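Local coordinates for methylenetetrahydrofolate--tRNA-(uracil-5-)-methyltransferase TrmFO (Thermus thermophilus, PDB 3G5Q), which probably catalyses the folate- and FAD-dependent methylation of uridine 54 in tRNA to 5-methyluridine, with NADH or NADPH as reductant, at residues R3-G8 against R28-R33; V130-P135 against Y332-L337; K146-D151 against R326-L331. All coordinates share one frame; numbering follows the deposited sequence.

Contact 1 of 3, residues R3-G8 against R28-R33; sequences RVNVVG and RLFEMR. With FAD (flavin-adenine dinucleotide), chain B.
Four backbone hydrogen bonds, among them Arg28 N to Val4 O (2.8 Å) and Gly8 N to Phe30 O (2.8 Å), join the segments in parallel register. Among the side chains, Asn5 has CG anti to its carbonyl carbon (chi1 -53°), which carries OD1 toward Arg28; Arg28 NH1 gives Asn5 OD1 a bent bond (2.7 Å, 142° at the hydrogen), with the oxygen in the guanidinium plane, and Asn5 ND2 hydrogen-bonds Thr129 OG1. Arg3 CD lies over one face of that guanidinium, 3.7 Å from Arg28 NH2, while Arg3 NH2 bonds to Val27 O. Val6 CG1 meets Leu29 CD1 (3.6 Å), and Asn5 OD1 lies at the edge of the Phe30 ring, near its plane.

Glu31 grips both hydroxyls of the adenosine ribose of FAD: O2B donates to Glu31 OE1 (2.6 Å) and O3B to Glu31 OE2 (2.6 Å), and Arg33 NE and NH2 bond to O3B. Gly8 CA lies 3.3 Å from FAD O4B, where a CB would clash. Helix 11-22 links the two strands into the first beta-alpha-beta unit of a Rossmann-type fold and packs on Val4 and Val6; strands 129-131 and 114-117 flank the pair.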
loop_
_atom_site.group_PDB
_atom_site.type_symbol
_atom_site.label_atom_id
_atom_site.label_comp_id
_atom_site.label_asym_id
_atom_site.label_seq_id
_atom_site.Cartn_x
_atom_site.Cartn_y
_atom_site.Cartn_z
ATOM N N ARG A 3 -10.713 27.373 -3.468
ATOM C CA ARG A 3 -10.433 26.664 -2.229
ATOM C C ARG A 3 -10.583 25.174 -2.499
ATOM O O ARG A 3 -11.604 24.743 -3.022
ATOM C CB ARG A 3 -11.380 27.097 -1.105
ATOM C CG ARG A 3 -10.987 26.531 0.260
ATOM C CD ARG A 3 -11.774 27.154 1.418
ATOM N NE ARG A 3 -11.414 28.551 1.631
ATOM C CZ ARG A 3 -10.513 28.973 2.514
ATOM N NH1 ARG A 3 -10.250 30.269 2.618
ATOM N NH2 ARG A 3 -9.873 28.107 3.291
ATOM N N VAL A 4 -9.562 24.396 -2.164
ATOM C CA VAL A 4 -9.610 22.951 -2.392
ATOM C C VAL A 4 -10.134 22.182 -1.180
ATOM O O VAL A 4 -9.729 22.448 -0.053
ATOM C CB VAL A 4 -8.238 22.400 -2.764
ATOM C CG1 VAL A 4 -8.269 20.869 -2.772
ATOM C CG2 VAL A 4 -7.797 22.957 -4.118
ATOM N N ASN A 5 -11.034 21.228 -1.422
ATOM C CA ASN A 5 -11.541 20.369 -0.355
ATOM C C ASN A 5 -10.600 19.205 -0.037
ATOM O O ASN A 5 -10.058 18.565 -0.933
ATOM C CB ASN A 5 -12.927 19.814 -0.710
ATOM C CG ASN A 5 -13.916 20.901 -1.096
ATOM O OD1 ASN A 5 -14.215 21.794 -0.307
ATOM N ND2 ASN A 5 -14.439 20.818 -2.313
ATOM N N VAL A 6 -10.412 18.937 1.248
ATOM C CA VAL A 6 -9.694 17.748 1.687
ATOM C C VAL A 6 -10.593 17.040 2.692
ATOM O O VAL A 6 -10.958 17.607 3.721
ATOM C CB VAL A 6 -8.336 18.090 2.320
ATOM C CG1 VAL A 6 -7.659 16.824 2.851
ATOM C CG2 VAL A 6 -7.419 18.805 1.306
ATOM N N VAL A 7 -10.998 15.818 2.372
ATOM C CA VAL A 7 -11.934 15.104 3.225
ATOM C C VAL A 7 -11.198 14.061 4.060
ATOM O O VAL A 7 -10.724 13.051 3.534
ATOM C CB VAL A 7 -13.055 14.423 2.408
ATOM C CG1 VAL A 7 -14.078 13.807 3.334
ATOM C CG2 VAL A 7 -13.734 15.439 1.471
ATOM N N GLY A 8 -11.090 14.338 5.353
ATOM C CA GLY A 8 -10.419 13.461 6.295
ATOM C C GLY A 8 -9.121 14.089 6.758
ATOM O O GLY A 8 -8.288 14.450 5.939
ATOM N N ARG A 28 -10.291 23.667 2.387
ATOM C CA ARG A 28 -11.388 23.372 3.288
ATOM C C ARG A 28 -11.236 21.919 3.750
ATOM O O ARG A 28 -11.453 20.993 2.972
ATOM C CB ARG A 28 -12.732 23.567 2.594
ATOM C CG ARG A 28 -13.912 23.426 3.528
ATOM C CD ARG A 28 -15.219 23.631 2.781
ATOM N NE ARG A 28 -15.360 24.976 2.226
ATOM C CZ ARG A 28 -15.149 25.303 0.949
ATOM N NH1 ARG A 28 -14.754 24.390 0.062
ATOM N NH2 ARG A 28 -15.321 26.560 0.556
ATOM N N LEU A 29 -10.857 21.740 5.013
ATOM C CA LEU A 29 -10.553 20.423 5.568
ATOM C C LEU A 29 -11.714 19.885 6.394
ATOM O O LEU A 29 -12.045 20.425 7.449
ATOM C CB LEU A 29 -9.275 20.488 6.417
ATOM C CG LEU A 29 -8.758 19.209 7.099
ATOM C CD1 LEU A 29 -8.411 18.119 6.089
ATOM C CD2 LEU A 29 -7.560 19.514 7.973
ATOM N N PHE A 30 -12.342 18.827 5.899
ATOM C CA PHE A 30 -13.441 18.191 6.606
ATOM C C PHE A 30 -12.909 17.084 7.504
ATOM O O PHE A 30 -12.082 16.268 7.087
ATOM C CB PHE A 30 -14.442 17.595 5.621
ATOM C CG PHE A 30 -15.097 18.605 4.721
ATOM C CD1 PHE A 30 -14.472 19.028 3.554
ATOM C CD2 PHE A 30 -16.344 19.124 5.031
ATOM C CE1 PHE A 30 -15.077 19.950 2.723
ATOM C CE2 PHE A 30 -16.960 20.046 4.201
ATOM C CZ PHE A 30 -16.327 20.457 3.044
ATOM N N GLU A 31 -13.374 17.059 8.743
ATOM C CA GLU A 31 -13.076 15.953 9.645
ATOM C C GLU A 31 -14.308 15.697 10.507
ATOM O O GLU A 31 -14.782 16.594 11.204
ATOM C CB GLU A 31 -11.844 16.255 10.498
ATOM C CG GLU A 31 -11.625 15.260 11.645
ATOM C CD GLU A 31 -11.496 13.810 11.175
ATOM O OE1 GLU A 31 -12.293 12.960 11.622
ATOM O OE2 GLU A 31 -10.581 13.515 10.375
ATOM N N MET A 32 -14.843 14.481 10.438
ATOM C CA MET A 32 -16.064 14.165 11.166
ATOM C C MET A 32 -15.833 14.023 12.663
ATOM O O MET A 32 -16.761 14.176 13.455
ATOM C CB MET A 32 -16.742 12.916 10.604
ATOM C CG MET A 32 -16.007 11.622 10.892
ATOM S SD MET A 32 -16.824 10.232 10.097
ATOM C CE MET A 32 -15.935 8.880 10.865
ATOM N N ARG A 33 -14.602 13.734 13.066
ATOM C CA ARG A 33 -14.321 13.623 14.488
ATOM C C ARG A 33 -14.340 15.031 15.066
ATOM O O ARG A 33 -13.794 15.947 14.449
ATOM C CB ARG A 33 -12.963 12.958 14.720
ATOM C CG ARG A 33 -12.904 11.494 14.306
ATOM C CD ARG A 33 -11.528 10.900 14.590
ATOM N NE ARG A 33 -10.498 11.398 13.672
ATOM C CZ ARG A 33 -9.422 12.083 14.046
ATOM N NH1 ARG A 33 -9.220 12.366 15.323
ATOM N NH2 ARG A 33 -8.531 12.474 13.143
HETATM P PA FAD B . -6.867 7.920 8.867
HETATM O O1A FAD B . -7.803 6.995 9.601
HETATM O O2A FAD B . -5.601 8.230 9.631
HETATM O O5B FAD B . -7.642 9.289 8.501
HETATM C C5B FAD B . -8.957 9.274 7.951
HETATM C C4B FAD B . -9.777 10.394 8.592
HETATM O O4B FAD B . -10.983 10.633 7.884
HETATM C C3B FAD B . -10.168 10.047 10.028
HETATM O O3B FAD B . -9.729 11.102 10.854
HETATM C C2B FAD B . -11.686 9.926 9.988
HETATM O O2B FAD B . -12.320 10.423 11.130
HETATM C C1B FAD B . -12.059 10.788 8.801
HETATM N N9A FAD B . -13.303 10.419 8.097
HETATM C C8A FAD B . -13.741 9.178 7.710
HETATM N N7A FAD B . -14.904 9.329 7.041
HETATM C C5A FAD B . -15.216 10.645 6.982
HETATM C C6A FAD B . -16.286 11.352 6.427
HETATM N N6A FAD B . -17.195 10.756 5.654
HETATM N N1A FAD B . -16.305 12.717 6.540
HETATM C C2A FAD B . -15.296 13.375 7.201
HETATM N N3A FAD B . -14.244 12.679 7.754
HETATM C C4A FAD B . -14.209 11.334 7.644
HETATM N N1 FAD B . -0.609 1.646 10.135
HETATM C C2 FAD B . 0.715 1.459 10.480
HETATM O O2 FAD B . 1.602 1.888 9.751
HETATM N N3 FAD B . 1.054 0.781 11.631
HETATM C C4 FAD B . 0.054 0.294 12.452
HETATM O O4 FAD B . 0.334 -0.316 13.480
HETATM C C4X FAD B . -1.276 0.481 12.104
HETATM N N5 FAD B . -2.264 -0.014 12.924
HETATM C C5X FAD B . -3.586 0.171 12.593
HETATM C C6 FAD B . -4.568 -0.330 13.448
HETATM C C7 FAD B . -5.913 -0.147 13.144
HETATM C C7M FAD B . -6.977 -0.694 14.053
HETATM C C8 FAD B . -6.272 0.537 11.983
HETATM C C8M FAD B . -7.734 0.721 11.659
HETATM C C9 FAD B . -5.281 1.034 11.130
HETATM C C9A FAD B . -3.926 0.862 11.428
HETATM N N10 FAD B . -2.933 1.351 10.576
HETATM C C10 FAD B . -1.610 1.172 10.942
HETATM C "C1'" FAD B . -3.202 1.368 9.089
HETATM C "C2'" FAD B . -3.115 2.775 8.468
HETATM O "O2'" FAD B . -1.781 3.051 8.080
HETATM C "C3'" FAD B . -3.649 3.866 9.416
HETATM O "O3'" FAD B . -5.037 3.644 9.586
HETATM C "C4'" FAD B . -3.374 5.295 8.889
HETATM O "O4'" FAD B . -3.783 6.289 9.813
HETATM C "C5'" FAD B . -4.076 5.551 7.560
HETATM O "O5'" FAD B . -4.009 6.922 7.214
HETATM P P FAD B . -5.281 7.626 6.535
HETATM O O1P FAD B . -5.525 7.012 5.176
HETATM O O2P FAD B . -5.032 9.106 6.497
HETATM O O3P FAD B . -6.570 7.234 7.436
#

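Contact 2 of 3, residues V130-P135 against Y332-L337; sequences VLATGP and YAAGVL. With FAD (flavin-adenine dinucleotide), chain B.
Leu131 joins the two segments through both of its backbone polar atoms. Its N reaches Tyr332 O (2.9 Å) in a nearly straight bond, with the donor above the carbonyl plane, and its O accepts from Ala334 N (3.0 Å). Beyond this short parallel pairing the chains carry on as loops, and side chains take over. One methyl of Leu337, CD2, touches both Leu131 CB (3.7 Å) and Thr133 OG1; with CG anti to the backbone N (chi1 -179°), the leucine side chain runs alongside that of Thr133. The Thr133 hydroxyl has its hydrogen-bond partner in Thr137. Farther along, Pro135 and Val336 cross at about a right angle, Pro135 CD resting on Val336 CB (3.6 Å). On the sheet face of Val130 and Tyr332, Val130 CG2 packs against Tyr332 CB.

A water molecule links the two loops to the cofactor: it donates to Ala334 O (2.7 Å) and FAD O1P (2.6 Å), accepts from Leu337 N, and has a weak bond from Gly134 N. The same phosphate oxygen also accepts a hydrogen bond from Val336 N (3.0 Å).

Farther out, strand 4-7 bonds to the backbone of Val130 and Ala132, helix 343-361 packs against Val130 and Tyr332, and strand 301-313 touches Pro135, Ala333, Val336 and Leu337. Thr349 OG1 bonds to Gly335 N, helping to hold the second loop in place.

Gly134 and Gly335, both with positive phi, bring the backbone close to the pyrophosphate; a CB would clash with O3P at Gly134 and with O1P at Gly335. Across these two segments O1P is held by the Val336 amide and a water, and this amide would probably help to offset its negative charge.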
loop_
_atom_site.group_PDB
_atom_site.type_symbol
_atom_site.label_atom_id
_atom_site.label_comp_id
_atom_site.label_asym_id
_atom_site.label_seq_id
_atom_site.Cartn_x
_atom_site.Cartn_y
_atom_site.Cartn_z
ATOM N N VAL A 130 -9.746 16.286 -2.487
ATOM C CA VAL A 130 -8.915 15.149 -2.124
ATOM C C VAL A 130 -9.657 14.319 -1.069
ATOM O O VAL A 130 -10.008 14.823 -0.000
ATOM C CB VAL A 130 -7.561 15.597 -1.533
ATOM C CG1 VAL A 130 -6.763 14.384 -1.037
ATOM C CG2 VAL A 130 -6.756 16.403 -2.562
ATOM N N LEU A 131 -9.914 13.054 -1.382
ATOM C CA LEU A 131 -10.593 12.158 -0.438
ATOM C C LEU A 131 -9.562 11.316 0.288
ATOM O O LEU A 131 -8.758 10.633 -0.339
ATOM C CB LEU A 131 -11.570 11.237 -1.170
ATOM C CG LEU A 131 -12.651 11.898 -2.020
ATOM C CD1 LEU A 131 -13.364 10.833 -2.850
ATOM C CD2 LEU A 131 -13.623 12.710 -1.151
ATOM N N ALA A 132 -9.581 11.363 1.612
ATOM C CA ALA A 132 -8.539 10.720 2.401
ATOM C C ALA A 132 -9.126 10.245 3.717
ATOM O O ALA A 132 -8.608 10.555 4.796
ATOM C CB ALA A 132 -7.373 11.689 2.636
ATOM N N THR A 133 -10.192 9.462 3.613
ATOM C CA THR A 133 -11.017 9.104 4.764
ATOM C C THR A 133 -10.607 7.796 5.454
ATOM O O THR A 133 -11.179 7.424 6.475
ATOM C CB THR A 133 -12.502 9.057 4.348
ATOM O OG1 THR A 133 -12.592 8.406 3.075
ATOM C CG2 THR A 133 -13.057 10.488 4.206
ATOM N N GLY A 134 -9.612 7.099 4.913
ATOM C CA GLY A 134 -8.990 6.016 5.665
ATOM C C GLY A 134 -9.709 4.678 5.725
ATOM O O GLY A 134 -10.748 4.491 5.092
ATOM N N PRO A 135 -9.152 3.731 6.499
ATOM C CA PRO A 135 -9.685 2.367 6.590
ATOM C C PRO A 135 -11.072 2.330 7.199
ATOM O O PRO A 135 -11.810 1.381 6.961
ATOM C CB PRO A 135 -8.700 1.674 7.532
ATOM C CG PRO A 135 -8.120 2.811 8.345
ATOM C CD PRO A 135 -7.934 3.879 7.308
ATOM N N TYR A 332 -9.235 13.367 -6.259
ATOM C CA TYR A 332 -8.061 12.594 -5.866
ATOM C C TYR A 332 -8.387 11.669 -4.696
ATOM O O TYR A 332 -9.332 11.914 -3.936
ATOM C CB TYR A 332 -6.898 13.541 -5.486
ATOM C CG TYR A 332 -6.656 14.601 -6.535
ATOM C CD1 TYR A 332 -7.504 15.706 -6.632
ATOM C CD2 TYR A 332 -5.617 14.489 -7.450
ATOM C CE1 TYR A 332 -7.311 16.676 -7.591
ATOM C CE2 TYR A 332 -5.417 15.468 -8.435
ATOM C CZ TYR A 332 -6.283 16.556 -8.489
ATOM O OH TYR A 332 -6.134 17.531 -9.441
ATOM N N ALA A 333 -7.614 10.601 -4.556
ATOM C CA ALA A 333 -7.628 9.828 -3.322
ATOM C C ALA A 333 -6.221 9.690 -2.759
ATOM O O ALA A 333 -5.223 9.679 -3.502
ATOM C CB ALA A 333 -8.261 8.454 -3.534
ATOM N N ALA A 334 -6.150 9.581 -1.439
ATOM C CA ALA A 334 -4.878 9.397 -0.747
ATOM C C ALA A 334 -5.095 8.500 0.459
ATOM O O ALA A 334 -6.226 8.348 0.937
ATOM C CB ALA A 334 -4.308 10.744 -0.304
ATOM N N GLY A 335 -4.001 7.909 0.929
ATOM C CA GLY A 335 -4.000 7.098 2.128
ATOM C C GLY A 335 -4.596 5.735 1.868
ATOM O O GLY A 335 -4.635 5.279 0.726
ATOM N N VAL A 336 -5.071 5.097 2.933
ATOM C CA VAL A 336 -5.674 3.773 2.836
ATOM C C VAL A 336 -6.801 3.732 1.802
ATOM O O VAL A 336 -6.910 2.775 1.038
ATOM C CB VAL A 336 -6.175 3.292 4.210
ATOM C CG1 VAL A 336 -7.075 2.055 4.058
ATOM C CG2 VAL A 336 -4.983 2.989 5.123
ATOM N N LEU A 337 -7.629 4.772 1.761
ATOM C CA LEU A 337 -8.687 4.831 0.764
ATOM C C LEU A 337 -8.120 4.629 -0.652
ATOM O O LEU A 337 -8.763 4.022 -1.515
ATOM C CB LEU A 337 -9.431 6.166 0.844
ATOM C CG LEU A 337 -10.584 6.333 -0.140
ATOM C CD1 LEU A 337 -11.691 5.307 0.158
ATOM C CD2 LEU A 337 -11.135 7.740 -0.049
HETATM P PA FAD B . -6.867 7.920 8.867
HETATM O O1A FAD B . -7.803 6.995 9.601
HETATM O O2A FAD B . -5.601 8.230 9.631
HETATM O O5B FAD B . -7.642 9.289 8.501
HETATM C C5B FAD B . -8.957 9.274 7.951
HETATM C C4B FAD B . -9.777 10.394 8.592
HETATM O O4B FAD B . -10.983 10.633 7.884
HETATM C C3B FAD B . -10.168 10.047 10.028
HETATM O O3B FAD B . -9.729 11.102 10.854
HETATM C C2B FAD B . -11.686 9.926 9.988
HETATM O O2B FAD B . -12.320 10.423 11.130
HETATM C C1B FAD B . -12.059 10.788 8.801
HETATM N N9A FAD B . -13.303 10.419 8.097
HETATM C C8A FAD B . -13.741 9.178 7.710
HETATM N N7A FAD B . -14.904 9.329 7.041
HETATM C C5A FAD B . -15.216 10.645 6.982
HETATM C C6A FAD B . -16.286 11.352 6.427
HETATM N N6A FAD B . -17.195 10.756 5.654
HETATM N N1A FAD B . -16.305 12.717 6.540
HETATM C C2A FAD B . -15.296 13.375 7.201
HETATM N N3A FAD B . -14.244 12.679 7.754
HETATM C C4A FAD B . -14.209 11.334 7.644
HETATM N N1 FAD B . -0.609 1.646 10.135
HETATM C C2 FAD B . 0.715 1.459 10.480
HETATM O O2 FAD B . 1.602 1.888 9.751
HETATM N N3 FAD B . 1.054 0.781 11.631
HETATM C C4 FAD B . 0.054 0.294 12.452
HETATM O O4 FAD B . 0.334 -0.316 13.480
HETATM C C4X FAD B . -1.276 0.481 12.104
HETATM N N5 FAD B . -2.264 -0.014 12.924
HETATM C C5X FAD B . -3.586 0.171 12.593
HETATM C C6 FAD B . -4.568 -0.330 13.448
HETATM C C7 FAD B . -5.913 -0.147 13.144
HETATM C C7M FAD B . -6.977 -0.694 14.053
HETATM C C8 FAD B . -6.272 0.537 11.983
HETATM C C8M FAD B . -7.734 0.721 11.659
HETATM C C9 FAD B . -5.281 1.034 11.130
HETATM C C9A FAD B . -3.926 0.862 11.428
HETATM N N10 FAD B . -2.933 1.351 10.576
HETATM C C10 FAD B . -1.610 1.172 10.942
HETATM C "C1'" FAD B . -3.202 1.368 9.089
HETATM C "C2'" FAD B . -3.115 2.775 8.468
HETATM O "O2'" FAD B . -1.781 3.051 8.080
HETATM C "C3'" FAD B . -3.649 3.866 9.416
HETATM O "O3'" FAD B . -5.037 3.644 9.586
HETATM C "C4'" FAD B . -3.374 5.295 8.889
HETATM O "O4'" FAD B . -3.783 6.289 9.813
HETATM C "C5'" FAD B . -4.076 5.551 7.560
HETATM O "O5'" FAD B . -4.009 6.922 7.214
HETATM P P FAD B . -5.281 7.626 6.535
HETATM O O1P FAD B . -5.525 7.012 5.176
HETATM O O2P FAD B . -5.032 9.106 6.497
HETATM O O3P FAD B . -6.570 7.234 7.436
HETATM O O HOH W 1 -7.298 7.428 3.280
#

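Contact 3 of 3, residues K146-D151 against R326-L331; sequences KRRFGD and REAEGL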
loop_
_atom_site.group_PDB
_atom_site.type_symbol
_atom_site.label_atom_id
_atom_site.label_comp_id
_atom_site.label_asym_id
_atom_site.label_seq_id
_atom_site.Cartn_x
_atom_site.Cartn_y
_atom_site.Cartn_z
ATOM N N LYS A 146 -19.291 4.184 -4.150
ATOM C CA LYS A 146 -19.770 3.042 -4.913
ATOM C C LYS A 146 -20.810 3.471 -5.927
ATOM O O LYS A 146 -20.801 2.993 -7.066
ATOM C CB LYS A 146 -20.353 1.965 -3.995
ATOM C CG LYS A 146 -19.288 1.031 -3.416
ATOM C CD LYS A 146 -19.809 0.259 -2.211
ATOM C CE LYS A 146 -20.977 -0.643 -2.580
ATOM N NZ LYS A 146 -21.205 -1.675 -1.521
ATOM N N ARG A 147 -21.705 4.366 -5.510
ATOM C CA ARG A 147 -22.773 4.834 -6.377
ATOM C C ARG A 147 -22.137 5.493 -7.570
ATOM O O ARG A 147 -22.580 5.314 -8.708
ATOM C CB ARG A 147 -23.686 5.849 -5.670
ATOM C CG ARG A 147 -24.851 5.254 -4.888
ATOM C CD ARG A 147 -25.934 6.313 -4.585
ATOM N NE ARG A 147 -25.398 7.508 -3.928
ATOM C CZ ARG A 147 -25.185 7.613 -2.620
ATOM N NH1 ARG A 147 -25.453 6.594 -1.810
ATOM N NH2 ARG A 147 -24.701 8.742 -2.118
ATOM N N ARG A 148 -21.087 6.261 -7.310
ATOM C CA ARG A 148 -20.508 7.074 -8.371
ATOM C C ARG A 148 -19.582 6.301 -9.290
ATOM O O ARG A 148 -19.541 6.574 -10.489
ATOM C CB ARG A 148 -19.774 8.298 -7.816
ATOM C CG ARG A 148 -19.077 9.079 -8.917
ATOM C CD ARG A 148 -19.112 10.570 -8.659
ATOM N NE ARG A 148 -18.500 11.296 -9.762
ATOM C CZ ARG A 148 -17.858 12.454 -9.643
ATOM N NH1 ARG A 148 -17.726 13.038 -8.456
ATOM N NH2 ARG A 148 -17.337 13.023 -10.718
ATOM N N PHE A 149 -18.829 5.348 -8.738
ATOM C CA PHE A 149 -17.810 4.661 -9.542
ATOM C C PHE A 149 -18.006 3.156 -9.766
ATOM O O PHE A 149 -17.266 2.557 -10.537
ATOM C CB PHE A 149 -16.404 4.924 -8.994
ATOM C CG PHE A 149 -16.016 6.373 -9.008
ATOM C CD1 PHE A 149 -15.657 6.994 -10.191
ATOM C CD2 PHE A 149 -16.021 7.117 -7.839
ATOM C CE1 PHE A 149 -15.308 8.335 -10.212
ATOM C CE2 PHE A 149 -15.667 8.449 -7.848
ATOM C CZ PHE A 149 -15.307 9.061 -9.037
ATOM N N GLY A 150 -18.972 2.544 -9.092
ATOM C CA GLY A 150 -19.250 1.138 -9.329
ATOM C C GLY A 150 -19.098 0.297 -8.079
ATOM O O GLY A 150 -18.138 0.456 -7.324
ATOM N N ASP A 151 -20.037 -0.615 -7.855
ATOM C CA ASP A 151 -20.107 -1.262 -6.549
ATOM C C ASP A 151 -19.071 -2.364 -6.329
ATOM O O ASP A 151 -18.976 -2.915 -5.240
ATOM C CB ASP A 151 -21.536 -1.740 -6.211
ATOM C CG ASP A 151 -22.079 -2.761 -7.202
ATOM O OD1 ASP A 151 -23.275 -3.096 -7.097
ATOM O OD2 ASP A 151 -21.333 -3.224 -8.088
ATOM N N ARG A 326 -9.025 8.723 -12.794
ATOM C CA ARG A 326 -8.912 8.720 -14.259
ATOM C C ARG A 326 -10.165 9.259 -14.954
ATOM O O ARG A 326 -10.082 9.834 -16.034
ATOM C CB ARG A 326 -8.598 7.315 -14.789
ATOM C CG ARG A 326 -7.372 6.687 -14.143
ATOM C CD ARG A 326 -6.703 5.668 -15.039
ATOM N NE ARG A 326 -7.485 4.448 -15.181
ATOM C CZ ARG A 326 -7.256 3.328 -14.502
ATOM N NH1 ARG A 326 -6.260 3.264 -13.623
ATOM N NH2 ARG A 326 -8.017 2.260 -14.716
ATOM N N GLU A 327 -11.324 9.074 -14.334
ATOM C CA GLU A 327 -12.575 9.453 -14.964
ATOM C C GLU A 327 -13.306 10.538 -14.179
ATOM O O GLU A 327 -14.499 10.748 -14.362
ATOM C CB GLU A 327 -13.457 8.218 -15.163
ATOM C CG GLU A 327 -12.736 7.097 -15.928
ATOM C CD GLU A 327 -12.268 7.519 -17.332
ATOM O OE1 GLU A 327 -12.736 8.557 -17.845
ATOM O OE2 GLU A 327 -11.435 6.800 -17.928
ATOM N N ALA A 328 -12.586 11.232 -13.306
ATOM C CA ALA A 328 -13.157 12.377 -12.601
ATOM C C ALA A 328 -12.093 13.431 -12.352
ATOM O O ALA A 328 -11.391 13.389 -11.342
ATOM C CB ALA A 328 -13.805 11.946 -11.301
ATOM N N GLU A 329 -11.966 14.372 -13.284
ATOM C CA GLU A 329 -10.908 15.373 -13.211
ATOM C C GLU A 329 -11.028 16.220 -11.949
ATOM O O GLU A 329 -12.124 16.598 -11.557
ATOM C CB GLU A 329 -10.938 16.289 -14.451
ATOM C CG GLU A 329 -10.064 17.526 -14.268
ATOM C CD GLU A 329 -9.901 18.370 -15.529
ATOM O OE1 GLU A 329 -10.642 18.156 -16.516
ATOM O OE2 GLU A 329 -9.021 19.260 -15.522
ATOM N N GLY A 330 -9.898 16.510 -11.308
ATOM C CA GLY A 330 -9.907 17.306 -10.097
ATOM C C GLY A 330 -10.363 16.558 -8.854
ATOM O O GLY A 330 -10.560 17.163 -7.798
ATOM N N LEU A 331 -10.538 15.244 -8.970
ATOM C CA LEU A 331 -10.809 14.419 -7.788
ATOM C C LEU A 331 -9.620 13.493 -7.526
ATOM O O LEU A 331 -9.061 12.915 -8.461
ATOM C CB LEU A 331 -12.103 13.611 -7.963
ATOM C CG LEU A 331 -12.630 12.826 -6.742
ATOM C CD1 LEU A 331 -13.140 13.745 -5.635
ATOM C CD2 LEU A 331 -13.733 11.850 -7.159
HETATM O O HOH W 2 -16.839 11.796 -13.353
#
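Phe149 brings the edge of its ring to Ala328 and Leu331 in the tighter part of the contact. Its CZ lies 3.7 Å from Leu331 CD2 and 4.0 Å from Ala328 CB, the leucine and phenylalanine side chains approaching from opposite directions. Within its own segment the ring carries Arg148 CG over the centre of one face, and Phe325 stacks with it. Replacing Phe149 by an alanine would probably leave the Phe325 ring without its stacking partner and open a gap beside Ala328 CB, Leu331 CD2 and Arg148 CG.

The outer side is looser and wetter. CG anti to the backbone N (chi1 175°) and a bend at chi2 bring the Arg148 guanidinium past the ring, its NH2 approaching Ala328 CB to 3.7 Å, an oblique contact without a hydrogen bond. A water in the guanidinium plane completes the link, accepting from Arg148 NH2 (2.9 Å) and donating to Glu327 O (2.8 Å).

Gly150, with positive phi, takes the chain out of helix 139-149, while a type II beta turn from Ala328 to Leu331 leads into strand 331-333. The arrangement is a helix C-terminus packed on the turn before an outermost strand of the Rossmann-type domain's parallel sheet.

Contacts 1 and 2 share one five-stranded parallel sheet, ordered 114-117, 27-30, 4-7, 129-131, 331-333. Their centres are about 11 Å apart, and they meet where strands 4-7 and 129-131 adjoin, Val7 N probably bonding to Val130 O (2.8 Å). Both touch FAD, contact 1 at the adenosine end, contact 2 from the adenine (Thr133) past the pyrophosphate, so FAD crosses the loops that follow these four strands, 4-7, 27-30, 129-131 and 331-333. Contact 3, centred about 13 Å from contact 2 and 18 Å from contact 1, touches contact 2 through Leu131 CD1 and Leu331 CD1 (4.0 Å). Contact 1 closes early in the chain; contact 3's segments fall between those of contact 2, so distant sequence completes one nucleotide-binding domain.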